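Local coordinates for protein glycoside hydrolase family 31 (Kribbella flavida DSM 17836, PDB 5X3I) that hydrolyses the alpha-1,3-glucosidic linkages of the cyclic tetrasaccharide cyclobis-(1->6)-alpha-nigerosyl inside the cell, releasing isomaltose, at residues 297-309 with 321-335. The protein carries 1 engineered substitution. Sequence-based numbering, arbitrary orientation.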
ATOM      1  N   TRP A 297      -6.392  -6.062  21.521  1.00 14.83           N
ATOM      2  CA  TRP A 297      -5.296  -5.131  21.801  1.00 12.16           C
ATOM      3  C   TRP A 297      -4.851  -4.308  20.585  1.00 13.42           C
ATOM      4  O   TRP A 297      -4.231  -3.267  20.765  1.00 11.09           O
ATOM      5  CB  TRP A 297      -4.071  -5.851  22.401  1.00 15.57           C
ATOM      6  CG  TRP A 297      -3.382  -6.892  21.541  1.00 12.66           C
ATOM      7  CD1 TRP A 297      -3.503  -8.247  21.645  1.00 12.15           C
ATOM      8  CD2 TRP A 297      -2.431  -6.660  20.484  1.00 11.68           C
ATOM      9  NE1 TRP A 297      -2.701  -8.873  20.718  1.00 14.13           N
ATOM     10  CE2 TRP A 297      -2.034  -7.920  19.994  1.00 11.15           C
ATOM     11  CE3 TRP A 297      -1.877  -5.515  19.913  1.00 11.64           C
ATOM     12  CZ2 TRP A 297      -1.125  -8.062  18.956  1.00 12.81           C
ATOM     13  CZ3 TRP A 297      -0.962  -5.663  18.886  1.00 14.65           C
ATOM     14  CH2 TRP A 297      -0.598  -6.922  18.418  1.00 12.99           C
ATOM     15  N   VAL A 298      -5.183  -4.745  19.363  1.00 12.86           N
ATOM     16  CA  VAL A 298      -4.790  -3.964  18.181  1.00 11.29           C
ATOM     17  C   VAL A 298      -5.509  -2.621  18.170  1.00 14.45           C
ATOM     18  O   VAL A 298      -5.068  -1.683  17.511  1.00 14.87           O
ATOM     19  CB  VAL A 298      -5.061  -4.700  16.828  1.00 10.34           C
ATOM     20  CG1 VAL A 298      -4.425  -6.068  16.829  1.00  9.95           C
ATOM     21  CG2 VAL A 298      -6.557  -4.782  16.513  1.00 11.83           C
ATOM     22  N   PHE A 299      -6.583  -2.512  18.948  1.00 12.52           N
ATOM     23  CA  PHE A 299      -7.332  -1.267  18.997  1.00 12.51           C
ATOM     24  C   PHE A 299      -6.778  -0.236  19.976  1.00 15.61           C
ATOM     25  O   PHE A 299      -7.315   0.859  20.090  1.00 14.02           O
ATOM     26  CB  PHE A 299      -8.793  -1.559  19.314  1.00 14.88           C
ATOM     27  CG  PHE A 299      -9.508  -2.248  18.201  1.00 15.19           C
ATOM     28  CD1 PHE A 299      -9.606  -1.644  16.954  1.00 16.59           C
ATOM     29  CD2 PHE A 299     -10.073  -3.492  18.381  1.00 15.60           C
ATOM     30  CE1 PHE A 299     -10.259  -2.269  15.907  1.00 13.87           C
ATOM     31  CE2 PHE A 299     -10.738  -4.120  17.332  1.00 14.82           C
ATOM     32  CZ  PHE A 299     -10.829  -3.507  16.106  1.00 13.10           C
ATOM     33  N   ARG A 300      -5.687  -0.564  20.655  1.00 13.87           N
ATOM     34  CA  ARG A 300      -5.045   0.420  21.507  1.00 12.80           C
ATOM     35  C   ARG A 300      -4.082   1.283  20.694  1.00 14.07           C
ATOM     36  O   ARG A 300      -3.853   1.020  19.520  1.00 14.91           O
ATOM     37  CB  ARG A 300      -4.307  -0.272  22.653  1.00 14.07           C
ATOM     38  CG  ARG A 300      -5.201  -1.173  23.492  1.00 15.89           C
ATOM     39  CD  ARG A 300      -4.428  -1.800  24.624  1.00 16.15           C
ATOM     40  NE  ARG A 300      -3.970  -0.805  25.581  1.00 18.88           N
ATOM     41  CZ  ARG A 300      -3.110  -1.058  26.564  1.00 20.75           C
ATOM     42  NH1 ARG A 300      -2.588  -2.274  26.696  1.00 21.15           N
ATOM     43  NH2 ARG A 300      -2.766  -0.095  27.408  1.00 20.77           N
ATOM     44  N   LEU A 301      -3.479   2.279  21.329  1.00 12.50           N
ATOM     45  CA  LEU A 301      -2.581   3.171  20.612  1.00 14.20           C
ATOM     46  C   LEU A 301      -1.293   2.451  20.223  1.00 13.23           C
ATOM     47  O   LEU A 301      -0.693   1.743  21.041  1.00 13.94           O
ATOM     48  CB  LEU A 301      -2.255   4.408  21.445  1.00 14.02           C
ATOM     49  CG  LEU A 301      -1.125   5.299  20.909  1.00 16.17           C
ATOM     50  CD1 LEU A 301      -1.496   5.907  19.552  1.00 13.49           C
ATOM     51  CD2 LEU A 301      -0.751   6.398  21.920  1.00 15.00           C
ATOM     52  N   TRP A 302      -0.900   2.622  18.967  1.00 15.13           N
ATOM     53  CA  TRP A 302       0.379   2.137  18.459  1.00 13.92           C
ATOM     54  C   TRP A 302       1.410   3.260  18.441  1.00 14.05           C
ATOM     55  O   TRP A 302       1.181   4.311  17.842  1.00 12.05           O
ATOM     56  CB  TRP A 302       0.236   1.563  17.043  1.00 11.82           C
ATOM     57  CG  TRP A 302      -0.581   0.329  16.917  1.00 11.42           C
ATOM     58  CD1 TRP A 302      -1.844   0.123  17.392  1.00 10.81           C
ATOM     59  CD2 TRP A 302      -0.203  -0.875  16.249  1.00 13.96           C
ATOM     60  NE1 TRP A 302      -2.268  -1.133  17.065  1.00 11.76           N
ATOM     61  CE2 TRP A 302      -1.283  -1.769  16.360  1.00 12.52           C
ATOM     62  CE3 TRP A 302       0.945  -1.282  15.557  1.00 13.36           C
ATOM     63  CZ2 TRP A 302      -1.256  -3.045  15.806  1.00 13.24           C
ATOM     64  CZ3 TRP A 302       0.972  -2.555  15.008  1.00 14.61           C
ATOM     65  CH2 TRP A 302      -0.121  -3.422  15.139  1.00 15.41           C
ATOM     66  N   ALA A 303       2.551   3.028  19.078  1.00 13.51           N
ATOM     67  CA  ALA A 303       3.612   4.021  19.109  1.00 14.74           C
ATOM     68  C   ALA A 303       4.749   3.561  18.226  1.00 12.87           C
ATOM     69  O   ALA A 303       5.062   2.375  18.185  1.00 12.43           O
ATOM     70  CB  ALA A 303       4.102   4.266  20.525  1.00 13.64           C
ATOM     71  N   SER A 304       5.339   4.502  17.499  1.00 12.62           N
ATOM     72  CA  SER A 304       6.422   4.184  16.598  1.00 12.30           C
ATOM     73  C   SER A 304       7.345   5.385  16.347  1.00 13.91           C
ATOM     74  O   SER A 304       6.907   6.527  16.396  1.00 12.43           O
ATOM     75  CB  SER A 304       5.834   3.675  15.265  1.00 13.81           C
ATOM     76  OG  SER A 304       6.826   3.192  14.396  1.00 14.99           O
ATOM     77  N   GLY A 305       8.625   5.115  16.111  1.00 13.51           N
ATOM     78  CA  GLY A 305       9.421   6.016  15.305  1.00 12.98           C
ATOM     79  C   GLY A 305      10.721   5.388  14.852  1.00 16.17           C
ATOM     80  O   GLY A 305      11.396   4.670  15.601  1.00 15.83           O
ATOM     81  N   ASN A 306      11.168   5.806  13.673  1.00 13.92           N
ATOM     82  CA  ASN A 306      12.180   5.021  12.992  1.00 14.93           C
ATOM     83  C   ASN A 306      13.509   5.108  13.713  1.00 16.56           C
ATOM     84  O   ASN A 306      14.289   4.175  13.705  1.00 15.95           O
ATOM     85  CB  ASN A 306      12.350   5.462  11.542  1.00 15.20           C
ATOM     86  CG  ASN A 306      13.488   4.746  10.872  1.00 18.01           C
ATOM     87  OD1 ASN A 306      14.616   5.216  10.894  1.00 19.69           O
ATOM     88  ND2 ASN A 306      13.213   3.570  10.336  1.00 18.96           N
ATOM     89  N   GLU A 307      13.728   6.224  14.385  1.00 14.69           N
ATOM     90  CA  GLU A 307      14.998   6.452  15.034  1.00 17.58           C
ATOM     91  C   GLU A 307      15.099   5.802  16.420  1.00 16.88           C
ATOM     92  O   GLU A 307      16.102   6.002  17.101  1.00 17.15           O
ATOM     93  CB  GLU A 307      15.295   7.950  15.108  1.00 19.31           C
ATOM     94  CG  GLU A 307      15.500   8.531  13.724  1.00 19.07           C
ATOM     95  CD  GLU A 307      16.148   9.893  13.733  1.00 24.62           C
ATOM     96  OE1 GLU A 307      15.963  10.637  14.713  1.00 26.02           O
ATOM     97  OE2 GLU A 307      16.841  10.215  12.749  1.00 25.12           O
ATOM     98  N   TRP A 308      14.110   5.015  16.854  1.00 14.31           N
ATOM     99  CA  TRP A 308      14.374   4.362  18.118  1.00 13.83           C
ATOM    100  C   TRP A 308      15.047   3.064  17.737  1.00 16.05           C
ATOM    101  O   TRP A 308      14.413   2.021  17.607  1.00 13.97           O
ATOM    102  CB  TRP A 308      13.057   4.076  18.854  1.00 14.91           C
ATOM    103  CG  TRP A 308      12.116   5.249  18.997  1.00 13.59           C
ATOM    104  CD1 TRP A 308      12.450   6.567  19.005  1.00 15.10           C
ATOM    105  CD2 TRP A 308      10.695   5.196  19.199  1.00 12.94           C
ATOM    106  NE1 TRP A 308      11.336   7.338  19.189  1.00 16.04           N
ATOM    107  CE2 TRP A 308      10.244   6.522  19.314  1.00 13.41           C
ATOM    108  CE3 TRP A 308       9.764   4.156  19.309  1.00 13.10           C
ATOM    109  CZ2 TRP A 308       8.900   6.838  19.504  1.00 13.82           C
ATOM    110  CZ3 TRP A 308       8.427   4.472  19.486  1.00 12.33           C
ATOM    111  CH2 TRP A 308       8.009   5.801  19.591  1.00 14.41           C
ATOM    112  N   ASN A 309      16.371   3.146  17.696  1.00 17.67           N
ATOM    113  CA  ASN A 309      17.214   2.087  17.159  1.00 15.46           C
ATOM    114  C   ASN A 309      18.040   1.310  18.168  1.00 14.40           C
ATOM    115  O   ASN A 309      18.956   0.593  17.773  1.00 14.99           O
ATOM    116  CB  ASN A 309      18.076   2.618  16.003  1.00 17.16           C
ATOM    117  CG  ASN A 309      19.213   3.466  16.455  1.00 16.50           C
ATOM    118  OD1 ASN A 309      19.097   4.229  17.393  1.00 21.27           O
ATOM    119  ND2 ASN A 309      20.325   3.346  15.769  1.00 19.77           N
ATOM    120  N   HIS A 321       6.021   7.442  27.879  1.00 14.17           N
ATOM    121  CA  HIS A 321       4.591   7.157  27.760  1.00 14.78           C
ATOM    122  C   HIS A 321       3.998   6.849  29.130  1.00 15.37           C
ATOM    123  O   HIS A 321       2.955   7.385  29.500  1.00 17.61           O
ATOM    124  CB  HIS A 321       4.332   5.970  26.822  1.00 13.81           C
ATOM    125  CG  HIS A 321       3.896   6.362  25.441  1.00 13.50           C
ATOM    126  ND1 HIS A 321       2.585   6.644  25.126  1.00 13.29           N
ATOM    127  CD2 HIS A 321       4.597   6.500  24.290  1.00 13.87           C
ATOM    128  CE1 HIS A 321       2.498   6.947  23.842  1.00 14.26           C
ATOM    129  NE2 HIS A 321       3.705   6.866  23.312  1.00 13.81           N
ATOM    130  N   ARG A 322       4.664   5.965  29.869  1.00 14.01           N
ATOM    131  CA  ARG A 322       4.203   5.578  31.199  1.00 15.84           C
ATOM    132  C   ARG A 322       4.176   6.772  32.151  1.00 13.49           C
ATOM    133  O   ARG A 322       3.196   6.999  32.831  1.00 16.28           O
ATOM    134  CB  ARG A 322       5.096   4.481  31.796  1.00 16.10           C
ATOM    135  CG  ARG A 322       4.769   4.167  33.259  1.00 16.00           C
ATOM    136  CD  ARG A 322       5.952   3.533  33.989  1.00 19.37           C
ATOM    137  NE  ARG A 322       7.118   4.407  34.008  1.00 17.53           N
ATOM    138  CZ  ARG A 322       8.351   3.984  34.263  1.00 18.19           C
ATOM    139  NH1 ARG A 322       8.573   2.699  34.526  1.00 18.68           N
ATOM    140  NH2 ARG A 322       9.361   4.841  34.258  1.00 17.05           N
ATOM    141  N   ASP A 323       5.262   7.532  32.189  1.00 15.12           N
ATOM    142  CA  ASP A 323       5.372   8.613  33.158  1.00 16.79           C
ATOM    143  C   ASP A 323       4.401   9.755  32.861  1.00 18.29           C
ATOM    144  O   ASP A 323       3.961  10.439  33.775  1.00 17.10           O
ATOM    145  CB  ASP A 323       6.812   9.121  33.220  1.00 18.22           C
ATOM    146  CG  ASP A 323       7.771   8.070  33.754  1.00 15.19           C
ATOM    147  OD1 ASP A 323       7.319   7.153  34.455  1.00 16.34           O
ATOM    148  OD2 ASP A 323       8.967   8.148  33.452  1.00 18.93           O
ATOM    149  N   LEU A 324       4.030   9.934  31.591  1.00 17.92           N
ATOM    150  CA  LEU A 324       3.056  10.962  31.234  1.00 13.46           C
ATOM    151  C   LEU A 324       1.632  10.411  31.229  1.00 16.48           C
ATOM    152  O   LEU A 324       0.695  11.106  30.876  1.00 16.65           O
ATOM    153  CB  LEU A 324       3.392  11.586  29.875  1.00 17.02           C
ATOM    154  CG  LEU A 324       4.738  12.312  29.777  1.00 15.82           C
ATOM    155  CD1 LEU A 324       4.996  12.863  28.366  1.00 13.88           C
ATOM    156  CD2 LEU A 324       4.803  13.433  30.790  1.00 18.08           C
ATOM    157  N   ALA A 325       1.487   9.150  31.622  1.00 16.51           N
ATOM    158  CA  ALA A 325       0.189   8.499  31.708  1.00 17.00           C
ATOM    159  C   ALA A 325      -0.585   8.555  30.379  1.00 17.34           C
ATOM    160  O   ALA A 325      -1.792   8.763  30.370  1.00 20.22           O
ATOM    161  CB  ALA A 325      -0.637   9.114  32.836  1.00 17.16           C
ATOM    162  N   ILE A 326       0.137   8.390  29.273  1.00 16.85           N
ATOM    163  CA  ILE A 326      -0.465   8.211  27.956  1.00 15.37           C
ATOM    164  C   ILE A 326      -0.424   6.737  27.605  1.00 14.59           C
ATOM    165  O   ILE A 326       0.636   6.197  27.297  1.00 15.63           O
ATOM    166  CB  ILE A 326       0.273   9.007  26.863  1.00 15.05           C
ATOM    167  CG1 ILE A 326       0.349  10.493  27.235  1.00 15.20           C
ATOM    168  CG2 ILE A 326      -0.395   8.783  25.492  1.00 13.60           C
ATOM    169  CD1 ILE A 326       1.426  11.264  26.473  1.00 14.15           C
ATOM    170  N   PRO A 327      -1.583   6.081  27.647  1.00 15.26           N
ATOM    171  CA  PRO A 327      -1.647   4.628  27.465  1.00 15.22           C
ATOM    172  C   PRO A 327      -1.185   4.237  26.069  1.00 16.44           C
ATOM    173  O   PRO A 327      -1.541   4.916  25.123  1.00 20.09           O
ATOM    174  CB  PRO A 327      -3.130   4.304  27.656  1.00 16.83           C
ATOM    175  CG  PRO A 327      -3.731   5.493  28.285  1.00 18.43           C
ATOM    176  CD  PRO A 327      -2.905   6.671  27.895  1.00 15.67           C
ATOM    177  N   VAL A 328      -0.385   3.187  25.958  1.00 15.32           N
ATOM    178  CA  VAL A 328       0.022   2.682  24.666  1.00 15.88           C
ATOM    179  C   VAL A 328      -0.108   1.160  24.672  1.00 15.60           C
ATOM    180  O   VAL A 328       0.274   0.510  25.636  1.00 17.59           O
ATOM    181  CB  VAL A 328       1.464   3.116  24.315  1.00 15.77           C
ATOM    182  CG1 VAL A 328       2.419   2.808  25.470  1.00 14.03           C
ATOM    183  CG2 VAL A 328       1.920   2.450  23.044  1.00 16.96           C
ATOM    184  N   GLY A 329      -0.708   0.605  23.622  1.00 14.24           N
ATOM    185  CA  GLY A 329      -0.887  -0.830  23.523  1.00  9.97           C
ATOM    186  C   GLY A 329       0.125  -1.598  22.685  1.00 11.93           C
ATOM    187  O   GLY A 329       0.245  -2.805  22.838  1.00 15.46           O
ATOM    188  N   ALA A 330       0.857  -0.917  21.809  1.00 12.28           N
ATOM    189  CA  ALA A 330       1.878  -1.582  21.003  1.00 13.52           C
ATOM    190  C   ALA A 330       3.034  -0.656  20.639  1.00 10.24           C
ATOM    191  O   ALA A 330       2.830   0.516  20.379  1.00 14.48           O
ATOM    192  CB  ALA A 330       1.270  -2.147  19.738  1.00 12.17           C
ATOM    193  N   VAL A 331       4.240  -1.197  20.587  1.00 12.39           N
ATOM    194  CA  VAL A 331       5.367  -0.437  20.062  1.00 12.00           C
ATOM    195  C   VAL A 331       5.923  -1.149  18.838  1.00  9.68           C
ATOM    196  O   VAL A 331       6.101  -2.367  18.837  1.00 13.32           O
ATOM    197  CB  VAL A 331       6.484  -0.221  21.113  1.00 12.75           C
ATOM    198  CG1 VAL A 331       7.091  -1.546  21.570  1.00 10.33           C
ATOM    199  CG2 VAL A 331       7.566   0.728  20.572  1.00 11.20           C
ATOM    200  N   VAL A 332       6.145  -0.375  17.784  1.00 11.52           N
ATOM    201  CA  VAL A 332       6.777  -0.864  16.582  1.00 12.60           C
ATOM    202  C   VAL A 332       8.255  -0.481  16.602  1.00 11.25           C
ATOM    203  O   VAL A 332       8.585   0.677  16.797  1.00 13.97           O
ATOM    204  CB  VAL A 332       6.109  -0.285  15.302  1.00 12.33           C
ATOM    205  CG1 VAL A 332       6.789  -0.813  14.080  1.00 11.59           C
ATOM    206  CG2 VAL A 332       4.601  -0.600  15.259  1.00 10.42           C
ATOM    207  N   ILE A 333       9.138  -1.443  16.400  1.00 10.74           N
ATOM    208  CA  ILE A 333      10.549  -1.114  16.290  1.00 12.08           C
ATOM    209  C   ILE A 333      11.021  -1.348  14.862  1.00 13.52           C
ATOM    210  O   ILE A 333      11.175  -2.489  14.429  1.00 12.32           O
ATOM    211  CB  ILE A 333      11.420  -1.952  17.252  1.00 10.80           C
ATOM    212  CG1 ILE A 333      10.812  -1.988  18.663  1.00 10.98           C
ATOM    213  CG2 ILE A 333      12.835  -1.395  17.294  1.00 11.46           C
ATOM    214  CD1 ILE A 333      11.546  -2.951  19.633  1.00  9.06           C
ATOM    215  N   GLU A 334      11.258  -0.263  14.136  1.00 12.97           N
ATOM    216  CA  GLU A 334      11.723  -0.397  12.764  1.00 14.30           C
ATOM    217  C   GLU A 334      13.203  -0.696  12.632  1.00 17.73           C
ATOM    218  O   GLU A 334      13.558  -1.642  11.927  1.00 15.46           O
ATOM    219  CB  GLU A 334      11.389   0.852  11.943  1.00 11.39           C
ATOM    220  CG  GLU A 334       9.918   1.009  11.649  1.00 15.02           C
ATOM    221  CD  GLU A 334       9.660   1.907  10.444  1.00 17.31           C
ATOM    222  OE1 GLU A 334       8.628   1.733   9.770  1.00 17.16           O
ATOM    223  OE2 GLU A 334      10.493   2.796  10.195  1.00 21.75           O
ATOM    224  N   ALA A 335      14.090   0.052  13.293  1.00 17.07           N
ATOM    225  CA  ALA A 335      15.450  -0.411  13.150  1.00 14.77           C
ATOM    226  C   ALA A 335      15.842  -1.136  14.408  1.00 16.81           C
ATOM    227  O   ALA A 335      16.490  -0.579  15.304  1.00 14.92           O
ATOM    228  CB  ALA A 335      16.374   0.769  12.918  1.00 17.79           C
TER
HETATM  229  O   HOH W   1      -1.561  -4.299  24.311  1.00 21.38           O
HETATM  230  O   HOH W   2      -4.175   3.188  23.837  1.00 22.55           O
HETATM  231  O   HOH W   3       9.761   2.378  14.980  1.00 16.37           O
HETATM  232  O   HOH W   4      13.017   1.796  15.286  1.00 15.99           O
HETATM  233  O   HOH W   5      19.197  -1.418  15.944  1.00 14.69           O
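Ala303 takes a nearly straight hydrogen bond from Val332 N to its O (3.0 Å) and gives its own N to Ala330 O, again almost straight, tying strands 302-304 and 330-333 together in parallel, their short axes 28° apart. Two residues earlier, Leu301 O accepts from both Gly329 N (2.8 Å) and Ala330 N.

Packing is tight on both faces here. On one, Ala330 CB sits squarely over the Trp302 ring, a CH-pi contact 4.1 Å from the centroid of its five-membered ring, while Val332 CG2 meets the edge of the same indole at CE3. NE1 of that indole bonds Val298 O almost in the ring plane, which helps fix the ring's rotation. On the other face, Val328 CG2, anti to its backbone N, reaches Ala303 CB at 3.8 Å, and His321 packs against Ala303 and Leu301 CD2.

The ends are looser and wetter. Arg300 bends at chi3 (65°) and lays one guanidinium face over Gly329 CA and Val328 O, with NE in a salt bridge to Glu634; cut back to alanine, the residue would probably leave Glu634 without this charged mate and take the flat group off Gly329 CA and Val328 O. At the other end no direct backbone bond joins the two segments: waters link Ser304 OG to Val332 O and Asn306 O to Ala335 N. Asn306 ND2 still meets Glu334 OE2 directly at 2.8 Å, on the anti side, amide and carboxylate planes 83° apart; Glu334 OE1 is paired with Lys469 and holds a glycerol, and the Glu334 side chain comes within about 6 Å of that of Ala471, the engineered replacement of the probable nucleophile.

These are the first two strands of the TIM barrel, joined through helix 311-323 as a beta-alpha-beta unit; the backbone of Trp302 hydrogen-bonds to that of Met592 and Tyr594 on one flank, strand 388-393 adjoins strand 330-333, and helix 622-650 packs on Leu301.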